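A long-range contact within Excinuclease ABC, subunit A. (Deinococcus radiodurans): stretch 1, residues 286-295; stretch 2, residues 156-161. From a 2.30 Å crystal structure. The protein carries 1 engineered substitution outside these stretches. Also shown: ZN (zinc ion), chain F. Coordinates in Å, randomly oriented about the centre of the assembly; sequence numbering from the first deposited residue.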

# COMPACT_ATOMS: atom_id res chain seq x y z
N GLU A 286 8.84 33.67 15.44
CA GLU A 286 10.00 32.94 14.93
C GLU A 286 10.77 32.29 16.08
O GLU A 286 11.06 32.93 17.10
CB GLU A 286 10.92 33.85 14.11
CG GLU A 286 10.19 34.76 13.12
CD GLU A 286 9.83 36.13 13.71
OE1 GLU A 286 10.76 36.95 13.95
OE2 GLU A 286 8.63 36.39 13.93
N CYS A 287 11.08 31.00 15.91
CA CYS A 287 11.97 30.26 16.80
C CYS A 287 13.24 31.07 17.05
O CYS A 287 13.81 31.60 16.10
CB CYS A 287 12.35 28.94 16.16
SG CYS A 287 13.39 27.91 17.15
N PRO A 288 13.67 31.20 18.33
CA PRO A 288 14.89 31.94 18.68
C PRO A 288 16.19 31.13 18.73
O PRO A 288 17.27 31.72 18.67
CB PRO A 288 14.56 32.52 20.07
CG PRO A 288 13.40 31.69 20.60
CD PRO A 288 12.99 30.70 19.54
N LEU A 289 16.10 29.80 18.83
CA LEU A 289 17.29 28.92 18.75
C LEU A 289 17.75 28.68 17.30
O LEU A 289 18.91 28.36 17.05
CB LEU A 289 17.04 27.59 19.49
CG LEU A 289 18.22 26.62 19.66
CD1 LEU A 289 19.18 27.07 20.77
CD2 LEU A 289 17.74 25.20 19.92
N CYS A 290 16.83 28.82 16.35
CA CYS A 290 17.15 28.74 14.92
C CYS A 290 16.33 29.81 14.18
O CYS A 290 15.20 29.55 13.71
CB CYS A 290 16.89 27.33 14.38
SG CYS A 290 15.22 26.65 14.69
N HIS A 291 16.90 31.00 14.09
CA HIS A 291 16.17 32.22 13.73
C HIS A 291 15.62 32.25 12.30
O HIS A 291 15.84 33.21 11.55
CB HIS A 291 17.07 33.45 13.96
CG HIS A 291 17.78 33.44 15.28
ND1 HIS A 291 18.96 32.77 15.48
CD2 HIS A 291 17.48 34.04 16.46
CE1 HIS A 291 19.36 32.95 16.73
NE2 HIS A 291 18.48 33.72 17.34
N GLY A 292 14.88 31.21 11.93
CA GLY A 292 14.41 31.02 10.57
C GLY A 292 14.72 29.62 10.08
O GLY A 292 13.83 28.92 9.61
N LYS A 293 15.99 29.22 10.18
CA LYS A 293 16.44 27.84 9.93
C LYS A 293 15.61 26.95 10.86
O LYS A 293 14.83 27.48 11.66
CB LYS A 293 17.94 27.69 10.22
CG LYS A 293 18.74 29.00 10.25
CD LYS A 293 19.71 29.15 9.10
CE LYS A 293 20.38 30.53 9.11
NZ LYS A 293 21.80 30.54 8.61
N ARG A 294 15.76 25.63 10.77
CA ARG A 294 14.84 24.74 11.51
C ARG A 294 15.50 23.63 12.35
O ARG A 294 14.80 22.76 12.89
CB ARG A 294 13.80 24.15 10.54
CG ARG A 294 12.94 25.18 9.79
CD ARG A 294 11.72 24.55 9.14
NE ARG A 294 11.97 24.01 7.79
CZ ARG A 294 11.42 22.90 7.31
NH1 ARG A 294 10.61 22.16 8.06
NH2 ARG A 294 11.70 22.50 6.07
N LEU A 295 16.83 23.67 12.48
CA LEU A 295 17.59 22.57 13.09
C LEU A 295 18.51 22.92 14.27
O LEU A 295 18.61 24.09 14.67
CB LEU A 295 18.37 21.78 12.03
CG LEU A 295 18.43 22.21 10.57
CD1 LEU A 295 19.31 23.43 10.37
CD2 LEU A 295 18.94 21.05 9.74
ZN ZN F . 13.89 26.16 16.11
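Stretch 2 156-161: GLGRVY

Around Arg-159 stretch 2 runs antiparallel to stretch 1 at Glu-286, a turn rich in glycine leading into a strand at Arg-159; the rest of stretch 1 is irregular, and its later part, at Arg-294, returns to Gly-156 and Gly-158. Stretch 2 begins beside Arg-294 and reaches the start of the zinc-binding segment, where Cys-287 and Cys-290 hold the metal through their SG atoms, through Gly-158, Arg-159 and Val-160. Gly-156, at phi 86°, adopts a backbone that favours glycine. Its CA lies 3.2 Å from Arg-294 O in a CA-H...O contact, while its O accepts a 3.0 Å hydrogen bond from Arg-294 NH1, so the arginine side chain reaches across to the turn. Leu-157 points its CB away and contributes little. Gly-158 again has positive phi (81°), and here space matters too: a CB would sit about 3.1 Å from Arg-294 CG and 3.3 Å from Gly-292 O. Its carbonyl O receives a 3.1 Å hydrogen bond from Cys-287 N, tying the turn to the zinc-binding backbone. Arg-159 forms a non-hydrogen-bonded antiparallel bridge with Glu-286, their CA atoms 4.4 Å apart. Although its CB points away, its long side chain curls back, placing NH1 3.2 Å from Glu-286 OE2 in a salt bridge. Val-160 turns toward stretch 1, its CG2 4.2 Å from both Cys-287 CB and Pro-288 CD, a compact apolar contact. Tyr-161 continues the strand beyond reach of stretch 1.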

# COMPACT_ATOMS: atom_id res chain seq x y z
N GLY A 156 11.66 21.53 14.48
CA GLY A 156 11.88 21.58 13.05
C GLY A 156 10.91 22.45 12.27
O GLY A 156 10.96 22.46 11.04
N LEU A 157 10.03 23.16 12.98
CA LEU A 157 9.01 24.01 12.34
C LEU A 157 9.50 25.43 12.02
O LEU A 157 8.95 26.09 11.15
CB LEU A 157 7.72 24.08 13.18
CG LEU A 157 6.83 22.85 13.38
CD1 LEU A 157 5.56 23.27 14.08
CD2 LEU A 157 6.49 22.12 12.07
N GLY A 158 10.53 25.88 12.73
CA GLY A 158 11.11 27.20 12.50
C GLY A 158 10.35 28.33 13.18
O GLY A 158 10.84 29.45 13.26
N ARG A 159 9.13 28.01 13.64
CA ARG A 159 8.26 28.95 14.35
C ARG A 159 7.83 28.37 15.70
O ARG A 159 7.63 27.15 15.84
CB ARG A 159 6.99 29.26 13.53
CG ARG A 159 7.20 29.80 12.12
CD ARG A 159 7.48 31.30 12.11
NE ARG A 159 6.28 32.09 12.36
CZ ARG A 159 6.23 33.42 12.34
NH1 ARG A 159 7.31 34.13 12.07
NH2 ARG A 159 5.08 34.04 12.58
N VAL A 160 7.67 29.25 16.68
CA VAL A 160 7.25 28.87 18.04
C VAL A 160 5.81 29.33 18.31
O VAL A 160 5.50 30.51 18.11
CB VAL A 160 8.26 29.40 19.10
CG1 VAL A 160 7.60 29.62 20.46
CG2 VAL A 160 9.44 28.46 19.22
N TYR A 161 4.96 28.40 18.76
CA TYR A 161 3.51 28.64 18.86
C TYR A 161 2.94 28.67 20.29
O TYR A 161 3.07 27.71 21.05
CB TYR A 161 2.73 27.61 18.01
CG TYR A 161 2.95 27.76 16.51
CD1 TYR A 161 3.86 26.95 15.84
CD2 TYR A 161 2.24 28.71 15.78
CE1 TYR A 161 4.07 27.09 14.47
CE2 TYR A 161 2.44 28.86 14.41
CZ TYR A 161 3.36 28.05 13.77
OH TYR A 161 3.56 28.20 12.42